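Local atomic coordinates of malonyl-CoA decarboxylase (PDB entry 4KSA), a protein that probably catalyses the decarboxylation of malonyl-CoA to acetyl-CoA and carbon dioxide, and can bind a magnesium ion. Residues L81-A95 / E110-L122. Numbering follows the deposited sequence.
Sequences LAEQFGPDLAELNTA and ELLRAAEPRRQEL
One face of the Arg118 guanidinium is met by Phe85 CD1, which stands 3.5 Å from Arg118 NH2 and is offset toward the rim; the ring and guanidinium planes are only 21° apart. At its edge, in plane, is the carbonyl of Gln84, which accepts a straight bond from Arg118 NH2 to Gln84 O (3.2 Å) although the donor stands above the carbonyl plane. Arginine suits this place because its flat cation can rest one face on an aromatic carbon while its rim binds a carbonyl and, with the same NH2, Glu44 of helix 36-48. The Arg119 guanidinium has CB of Pro117 over one face, and its NH2 bonds to Leu81 O (3.1 Å), somewhat tilted from both planes. A bend at chi3 (-83°) brings the end of the Arg119 chain to the carbonyl of Leu81, and Asp159 of helix 154-167 pairs with NE. An alanine in place of Arg119 would probably leave Leu81 O without this donor and Asp159 without its cationic mate.

Beyond these groups, Leu81 and Leu122 cross at about a right angle through their CD2 methyls, and Pro87 CD packs on Pro117 CB at 3.6 Å, the two rings crossing obliquely where the chain turns between helices. Further on, the helical segments 89-95 and 110-115 run nearly antiparallel, their axes approaching to 8.6 Å. Small residues permit this closeness: Ala95 CB meets Ala114 CB at 3.9 Å, and Leu92 CD1 reaches over Ala114 CB at 3.5 Å. This helical hairpin, 89-101 with 105-115, belongs to the N-terminal family region; Pro87 and Ala115 pack on Thr108 and Leu112 of a second subunit. Chemically the contact is divided: apolar packing closes the hairpin, while at its base two arginines tie the carbonyls of Leu81 and Gln84 to neighbouring helices, and Glu44 and Asp159 are likely to offset the arginines' positive charge.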
ATOM      1  N   LEU A  81      29.847 -31.213   4.051  1.00 43.20           N
ATOM      2  CA  LEU A  81      28.478 -31.413   3.610  1.00 43.40           C
ATOM      3  C   LEU A  81      28.443 -32.567   2.628  1.00 43.96           C
ATOM      4  O   LEU A  81      27.447 -33.282   2.542  1.00 43.99           O
ATOM      5  CB  LEU A  81      27.900 -30.156   2.939  1.00 40.18           C
ATOM      6  CG  LEU A  81      27.741 -28.881   3.785  1.00 39.94           C
ATOM      7  CD1 LEU A  81      27.386 -27.718   2.883  1.00 37.10           C
ATOM      8  CD2 LEU A  81      26.689 -29.071   4.859  1.00 36.84           C
ATOM      9  N   ALA A  82      29.538 -32.768   1.904  1.00 44.98           N
ATOM     10  CA  ALA A  82      29.577 -33.838   0.917  1.00 47.84           C
ATOM     11  C   ALA A  82      29.805 -35.230   1.489  1.00 50.68           C
ATOM     12  O   ALA A  82      29.077 -36.166   1.129  1.00 51.78           O
ATOM     13  CB  ALA A  82      30.615 -33.545  -0.147  1.00 47.21           C
ATOM     14  N   GLU A  83      30.788 -35.380   2.379  1.00 53.14           N
ATOM     15  CA  GLU A  83      31.065 -36.699   2.933  1.00 57.11           C
ATOM     16  C   GLU A  83      30.318 -37.064   4.212  1.00 55.83           C
ATOM     17  O   GLU A  83      29.838 -38.189   4.350  1.00 55.89           O
ATOM     18  CB  GLU A  83      32.569 -36.898   3.153  1.00 62.05           C
ATOM     19  CG  GLU A  83      33.164 -36.136   4.315  1.00 71.60           C
ATOM     20  CD  GLU A  83      34.600 -36.563   4.606  1.00 77.39           C
ATOM     21  OE1 GLU A  83      35.392 -36.705   3.638  1.00 80.42           O
ATOM     22  OE2 GLU A  83      34.940 -36.750   5.800  1.00 81.38           O
ATOM     23  N   GLN A  84      30.194 -36.132   5.144  1.00 53.37           N
ATOM     24  CA  GLN A  84      29.502 -36.459   6.377  1.00 53.18           C
ATOM     25  C   GLN A  84      27.979 -36.321   6.369  1.00 51.94           C
ATOM     26  O   GLN A  84      27.273 -37.140   6.960  1.00 52.98           O
ATOM     27  CB  GLN A  84      30.105 -35.647   7.519  1.00 54.13           C
ATOM     28  CG  GLN A  84      31.550 -36.050   7.765  1.00 58.18           C
ATOM     29  CD  GLN A  84      32.254 -35.162   8.750  1.00 60.97           C
ATOM     30  OE1 GLN A  84      31.781 -34.969   9.881  1.00 63.31           O
ATOM     31  NE2 GLN A  84      33.402 -34.611   8.335  1.00 59.14           N
ATOM     32  N   PHE A  85      27.463 -35.315   5.675  1.00 48.91           N
ATOM     33  CA  PHE A  85      26.033 -35.091   5.659  1.00 45.38           C
ATOM     34  C   PHE A  85      25.249 -35.623   4.475  1.00 44.98           C
ATOM     35  O   PHE A  85      24.260 -35.026   4.047  1.00 44.09           O
ATOM     36  CB  PHE A  85      25.778 -33.616   5.843  1.00 42.90           C
ATOM     37  CG  PHE A  85      26.288 -33.093   7.137  1.00 41.23           C
ATOM     38  CD1 PHE A  85      25.528 -33.204   8.292  1.00 39.55           C
ATOM     39  CD2 PHE A  85      27.534 -32.487   7.205  1.00 41.74           C
ATOM     40  CE1 PHE A  85      25.990 -32.716   9.500  1.00 40.55           C
ATOM     41  CE2 PHE A  85      28.016 -31.993   8.413  1.00 43.91           C
ATOM     42  CZ  PHE A  85      27.238 -32.107   9.568  1.00 43.34           C
ATOM     43  N   GLY A  86      25.682 -36.759   3.950  1.00 45.47           N
ATOM     44  CA  GLY A  86      24.962 -37.364   2.846  1.00 46.92           C
ATOM     45  C   GLY A  86      23.932 -38.303   3.453  1.00 47.86           C
ATOM     46  O   GLY A  86      23.671 -38.236   4.663  1.00 48.30           O
ATOM     47  N   PRO A  87      23.322 -39.188   2.657  1.00 48.73           N
ATOM     48  CA  PRO A  87      22.327 -40.105   3.229  1.00 50.46           C
ATOM     49  C   PRO A  87      22.995 -41.147   4.102  1.00 51.84           C
ATOM     50  O   PRO A  87      24.151 -41.485   3.867  1.00 52.85           O
ATOM     51  CB  PRO A  87      21.711 -40.749   1.997  1.00 49.11           C
ATOM     52  CG  PRO A  87      22.870 -40.809   1.050  1.00 49.32           C
ATOM     53  CD  PRO A  87      23.485 -39.422   1.212  1.00 48.36           C
ATOM     54  N   ASP A  88      22.299 -41.650   5.116  1.00 53.63           N
ATOM     55  CA  ASP A  88      22.898 -42.709   5.927  1.00 55.69           C
ATOM     56  C   ASP A  88      22.952 -43.979   5.062  1.00 56.02           C
ATOM     57  O   ASP A  88      21.924 -44.617   4.803  1.00 55.15           O
ATOM     58  CB  ASP A  88      22.080 -43.005   7.177  1.00 57.76           C
ATOM     59  CG  ASP A  88      22.489 -44.317   7.828  1.00 63.34           C
ATOM     60  OD1 ASP A  88      21.972 -44.633   8.919  1.00 68.29           O
ATOM     61  OD2 ASP A  88      23.330 -45.044   7.251  1.00 64.80           O
ATOM     62  N   LEU A  89      24.162 -44.340   4.633  1.00 55.57           N
ATOM     63  CA  LEU A  89      24.397 -45.500   3.779  1.00 53.56           C
ATOM     64  C   LEU A  89      23.923 -46.861   4.335  1.00 51.64           C
ATOM     65  O   LEU A  89      23.567 -47.761   3.569  1.00 48.68           O
ATOM     66  CB  LEU A  89      25.893 -45.553   3.429  1.00 54.45           C
ATOM     67  CG  LEU A  89      26.278 -45.322   1.959  1.00 56.94           C
ATOM     68  CD1 LEU A  89      25.608 -44.051   1.448  1.00 57.74           C
ATOM     69  CD2 LEU A  89      27.803 -45.234   1.812  1.00 55.67           C
ATOM     70  N   ALA A  90      23.921 -47.010   5.656  1.00 49.88           N
ATOM     71  CA  ALA A  90      23.490 -48.260   6.270  1.00 50.46           C
ATOM     72  C   ALA A  90      22.017 -48.494   6.018  1.00 51.67           C
ATOM     73  O   ALA A  90      21.633 -49.450   5.331  1.00 51.53           O
ATOM     74  CB  ALA A  90      23.747 -48.238   7.763  1.00 50.00           C
ATOM     75  N   GLU A  91      21.188 -47.616   6.578  1.00 51.78           N
ATOM     76  CA  GLU A  91      19.756 -47.754   6.408  1.00 52.42           C
ATOM     77  C   GLU A  91      19.321 -47.655   4.959  1.00 51.13           C
ATOM     78  O   GLU A  91      18.353 -48.287   4.555  1.00 52.55           O
ATOM     79  CB  GLU A  91      19.012 -46.753   7.283  1.00 53.21           C
ATOM     80  CG  GLU A  91      19.467 -45.345   7.179  1.00 59.47           C
ATOM     81  CD  GLU A  91      19.156 -44.587   8.449  1.00 62.79           C
ATOM     82  OE1 GLU A  91      18.974 -43.342   8.409  1.00 65.24           O
ATOM     83  OE2 GLU A  91      19.105 -45.258   9.498  1.00 63.57           O
ATOM     84  N   LEU A  92      20.030 -46.886   4.157  1.00 50.48           N
ATOM     85  CA  LEU A  92      19.650 -46.827   2.766  1.00 51.82           C
ATOM     86  C   LEU A  92      19.699 -48.263   2.208  1.00 53.09           C
ATOM     87  O   LEU A  92      18.743 -48.734   1.579  1.00 53.44           O
ATOM     88  CB  LEU A  92      20.585 -45.903   1.986  1.00 50.79           C
ATOM     89  CG  LEU A  92      20.187 -45.737   0.516  1.00 53.09           C
ATOM     90  CD1 LEU A  92      18.730 -45.288   0.421  1.00 54.20           C
ATOM     91  CD2 LEU A  92      21.105 -44.739  -0.172  1.00 53.84           C
ATOM     92  N   ASN A  93      20.795 -48.975   2.453  1.00 54.74           N
ATOM     93  CA  ASN A  93      20.900 -50.347   1.961  1.00 57.10           C
ATOM     94  C   ASN A  93      19.825 -51.239   2.571  1.00 56.61           C
ATOM     95  O   ASN A  93      19.263 -52.103   1.895  1.00 57.07           O
ATOM     96  CB  ASN A  93      22.293 -50.922   2.237  1.00 60.86           C
ATOM     97  CG  ASN A  93      23.215 -50.798   1.029  1.00 66.21           C
ATOM     98  OD1 ASN A  93      22.912 -51.325  -0.057  1.00 67.35           O
ATOM     99  ND2 ASN A  93      24.339 -50.093   1.202  1.00 67.34           N
ATOM    100  N   THR A  94      19.548 -51.026   3.853  1.00 54.38           N
ATOM    101  CA  THR A  94      18.513 -51.775   4.546  1.00 51.54           C
ATOM    102  C   THR A  94      17.219 -51.619   3.749  1.00 51.14           C
ATOM    103  O   THR A  94      16.551 -52.597   3.414  1.00 50.48           O
ATOM    104  CB  THR A  94      18.269 -51.195   5.951  1.00 51.64           C
ATOM    105  OG1 THR A  94      19.510 -51.118   6.656  1.00 50.15           O
ATOM    106  CG2 THR A  94      17.297 -52.054   6.726  1.00 49.48           C
ATOM    107  N   ALA A  95      16.884 -50.367   3.449  1.00 50.67           N
ATOM    108  CA  ALA A  95      15.669 -50.046   2.719  1.00 50.82           C
ATOM    109  C   ALA A  95      15.685 -50.584   1.308  1.00 51.99           C
ATOM    110  O   ALA A  95      14.625 -50.869   0.746  1.00 51.20           O
ATOM    111  CB  ALA A  95      15.450 -48.542   2.707  1.00 49.78           C
ATOM    112  N   GLU A 110       9.929 -45.624   2.447  1.00 51.47           N
ATOM    113  CA  GLU A 110      11.134 -45.622   3.276  1.00 51.10           C
ATOM    114  C   GLU A 110      12.390 -45.438   2.426  1.00 48.37           C
ATOM    115  O   GLU A 110      13.343 -44.773   2.841  1.00 45.75           O
ATOM    116  CB  GLU A 110      11.213 -46.931   4.056  1.00 55.26           C
ATOM    117  CG  GLU A 110      12.556 -47.215   4.689  1.00 60.27           C
ATOM    118  CD  GLU A 110      12.924 -46.205   5.741  1.00 63.69           C
ATOM    119  OE1 GLU A 110      13.240 -45.051   5.376  1.00 66.87           O
ATOM    120  OE2 GLU A 110      12.891 -46.564   6.938  1.00 66.63           O
ATOM    121  N   LEU A 111      12.395 -46.042   1.244  1.00 45.23           N
ATOM    122  CA  LEU A 111      13.522 -45.901   0.332  1.00 45.00           C
ATOM    123  C   LEU A 111      13.724 -44.402   0.065  1.00 44.54           C
ATOM    124  O   LEU A 111      14.835 -43.879   0.196  1.00 45.54           O
ATOM    125  CB  LEU A 111      13.227 -46.611  -0.981  1.00 43.64           C
ATOM    126  CG  LEU A 111      14.265 -47.597  -1.481  1.00 41.86           C
ATOM    127  CD1 LEU A 111      13.828 -48.053  -2.857  1.00 42.78           C
ATOM    128  CD2 LEU A 111      15.644 -46.954  -1.538  1.00 42.73           C
ATOM    129  N   LEU A 112      12.635 -43.722  -0.297  1.00 42.30           N
ATOM    130  CA  LEU A 112      12.648 -42.286  -0.563  1.00 40.14           C
ATOM    131  C   LEU A 112      13.141 -41.537   0.673  1.00 39.70           C
ATOM    132  O   LEU A 112      13.881 -40.576   0.565  1.00 41.45           O
ATOM    133  CB  LEU A 112      11.240 -41.812  -0.949  1.00 39.21           C
ATOM    134  CG  LEU A 112      10.893 -40.315  -1.005  1.00 38.17           C
ATOM    135  CD1 LEU A 112      11.754 -39.604  -2.032  1.00 35.27           C
ATOM    136  CD2 LEU A 112       9.405 -40.154  -1.340  1.00 35.06           C
ATOM    137  N   ARG A 113      12.730 -41.977   1.847  1.00 39.17           N
ATOM    138  CA  ARG A 113      13.172 -41.341   3.078  1.00 42.09           C
ATOM    139  C   ARG A 113      14.675 -41.612   3.245  1.00 42.69           C
ATOM    140  O   ARG A 113      15.464 -40.710   3.503  1.00 41.38           O
ATOM    141  CB  ARG A 113      12.363 -41.918   4.252  1.00 46.80           C
ATOM    142  CG  ARG A 113      12.985 -41.810   5.635  1.00 54.68           C
ATOM    143  CD  ARG A 113      12.863 -40.420   6.189  1.00 63.51           C
ATOM    144  NE  ARG A 113      13.493 -40.286   7.507  1.00 71.09           N
ATOM    145  CZ  ARG A 113      13.543 -39.142   8.191  1.00 72.48           C
ATOM    146  NH1 ARG A 113      12.997 -38.041   7.674  1.00 73.18           N
ATOM    147  NH2 ARG A 113      14.142 -39.094   9.381  1.00 71.53           N
ATOM    148  N   ALA A 114      15.061 -42.871   3.065  1.00 43.32           N
ATOM    149  CA  ALA A 114      16.439 -43.301   3.205  1.00 42.54           C
ATOM    150  C   ALA A 114      17.423 -42.625   2.249  1.00 43.97           C
ATOM    151  O   ALA A 114      18.573 -42.388   2.616  1.00 43.69           O
ATOM    152  CB  ALA A 114      16.516 -44.812   3.031  1.00 40.94           C
ATOM    153  N   ALA A 115      16.986 -42.308   1.035  1.00 43.00           N
ATOM    154  CA  ALA A 115      17.895 -41.719   0.070  1.00 44.33           C
ATOM    155  C   ALA A 115      18.201 -40.246   0.261  1.00 46.73           C
ATOM    156  O   ALA A 115      19.227 -39.762  -0.199  1.00 47.33           O
ATOM    157  CB  ALA A 115      17.375 -41.947  -1.326  1.00 44.61           C
ATOM    158  N   GLU A 116      17.319 -39.522   0.934  1.00 49.00           N
ATOM    159  CA  GLU A 116      17.534 -38.095   1.129  1.00 47.95           C
ATOM    160  C   GLU A 116      18.680 -37.817   2.083  1.00 46.25           C
ATOM    161  O   GLU A 116      18.636 -38.202   3.251  1.00 46.65           O
ATOM    162  CB  GLU A 116      16.265 -37.431   1.657  1.00 50.01           C
ATOM    163  CG  GLU A 116      16.412 -35.938   1.910  1.00 53.98           C
ATOM    164  CD  GLU A 116      15.171 -35.318   2.531  1.00 54.74           C
ATOM    165  OE1 GLU A 116      14.098 -35.371   1.895  1.00 56.42           O
ATOM    166  OE2 GLU A 116      15.274 -34.782   3.656  1.00 52.78           O
ATOM    167  N   PRO A 117      19.727 -37.143   1.591  1.00 44.68           N
ATOM    168  CA  PRO A 117      20.895 -36.802   2.403  1.00 42.61           C
ATOM    169  C   PRO A 117      20.541 -35.807   3.496  1.00 43.13           C
ATOM    170  O   PRO A 117      19.635 -34.978   3.340  1.00 44.61           O
ATOM    171  CB  PRO A 117      21.861 -36.215   1.380  1.00 41.73           C
ATOM    172  CG  PRO A 117      20.955 -35.625   0.358  1.00 40.73           C
ATOM    173  CD  PRO A 117      19.905 -36.680   0.203  1.00 42.07           C
ATOM    174  N   ARG A 118      21.270 -35.888   4.598  1.00 42.08           N
ATOM    175  CA  ARG A 118      21.052 -35.004   5.725  1.00 41.83           C
ATOM    176  C   ARG A 118      21.313 -33.532   5.396  1.00 42.10           C
ATOM    177  O   ARG A 118      20.960 -32.646   6.183  1.00 42.96           O
ATOM    178  CB  ARG A 118      21.936 -35.438   6.890  1.00 42.02           C
ATOM    179  CG  ARG A 118      21.698 -36.863   7.326  1.00 40.79           C
ATOM    180  CD  ARG A 118      22.270 -37.071   8.717  1.00 42.96           C
ATOM    181  NE  ARG A 118      23.726 -36.951   8.727  1.00 42.12           N
ATOM    182  CZ  ARG A 118      24.423 -36.511   9.772  1.00 42.97           C
ATOM    183  NH1 ARG A 118      23.791 -36.150  10.892  1.00 39.58           N
ATOM    184  NH2 ARG A 118      25.750 -36.412   9.692  1.00 41.29           N
ATOM    185  N   ARG A 119      21.941 -33.284   4.248  1.00 40.22           N
ATOM    186  CA  ARG A 119      22.252 -31.931   3.792  1.00 39.80           C
ATOM    187  C   ARG A 119      20.975 -31.116   3.683  1.00 40.41           C
ATOM    188  O   ARG A 119      20.913 -29.956   4.084  1.00 41.89           O
ATOM    189  CB  ARG A 119      22.874 -31.954   2.398  1.00 40.64           C
ATOM    190  CG  ARG A 119      24.237 -32.564   2.285  1.00 42.56           C
ATOM    191  CD  ARG A 119      24.899 -32.124   0.984  1.00 41.32           C
ATOM    192  NE  ARG A 119      24.473 -32.939  -0.140  1.00 40.27           N
ATOM    193  CZ  ARG A 119      24.732 -34.229  -0.240  1.00 35.72           C
ATOM    194  NH1 ARG A 119      24.312 -34.911  -1.287  1.00 34.55           N
ATOM    195  NH2 ARG A 119      25.419 -34.825   0.714  1.00 35.49           N
ATOM    196  N   GLN A 120      19.961 -31.731   3.095  1.00 38.94           N
ATOM    197  CA  GLN A 120      18.687 -31.081   2.905  1.00 38.40           C
ATOM    198  C   GLN A 120      18.074 -30.549   4.207  1.00 38.47           C
ATOM    199  O   GLN A 120      17.770 -29.358   4.326  1.00 38.76           O
ATOM    200  CB  GLN A 120      17.736 -32.059   2.243  1.00 38.93           C
ATOM    201  CG  GLN A 120      18.343 -32.758   1.051  1.00 37.49           C
ATOM    202  CD  GLN A 120      17.376 -32.857  -0.102  1.00 36.36           C
ATOM    203  OE1 GLN A 120      16.166 -32.629   0.061  1.00 38.70           O
ATOM    204  NE2 GLN A 120      17.892 -33.202  -1.278  1.00 31.73           N
ATOM    205  N   GLU A 121      17.885 -31.430   5.181  1.00 36.71           N
ATOM    206  CA  GLU A 121      17.305 -31.015   6.435  1.00 35.54           C
ATOM    207  C   GLU A 121      18.142 -29.903   7.058  1.00 35.03           C
ATOM    208  O   GLU A 121      17.597 -28.995   7.686  1.00 35.46           O
ATOM    209  CB  GLU A 121      17.206 -32.211   7.384  1.00 37.62           C
ATOM    210  CG  GLU A 121      16.437 -31.928   8.672  1.00 41.26           C
ATOM    211  CD  GLU A 121      15.071 -31.303   8.395  1.00 46.54           C
ATOM    212  OE1 GLU A 121      14.414 -31.712   7.398  1.00 45.81           O
ATOM    213  OE2 GLU A 121      14.657 -30.416   9.177  1.00 43.76           O
ATOM    214  N   LEU A 122      19.462 -29.975   6.881  1.00 32.72           N
ATOM    215  CA  LEU A 122      20.369 -28.969   7.423  1.00 32.88           C
ATOM    216  C   LEU A 122      20.172 -27.598   6.752  1.00 36.75           C
ATOM    217  O   LEU A 122      20.199 -26.547   7.423  1.00 36.17           O
ATOM    218  CB  LEU A 122      21.828 -29.397   7.237  1.00 29.39           C
ATOM    219  CG  LEU A 122      22.834 -28.331   7.692  1.00 25.90           C
ATOM    220  CD1 LEU A 122      22.639 -28.091   9.201  1.00 24.36           C
ATOM    221  CD2 LEU A 122      24.268 -28.752   7.354  1.00 22.64           C
TER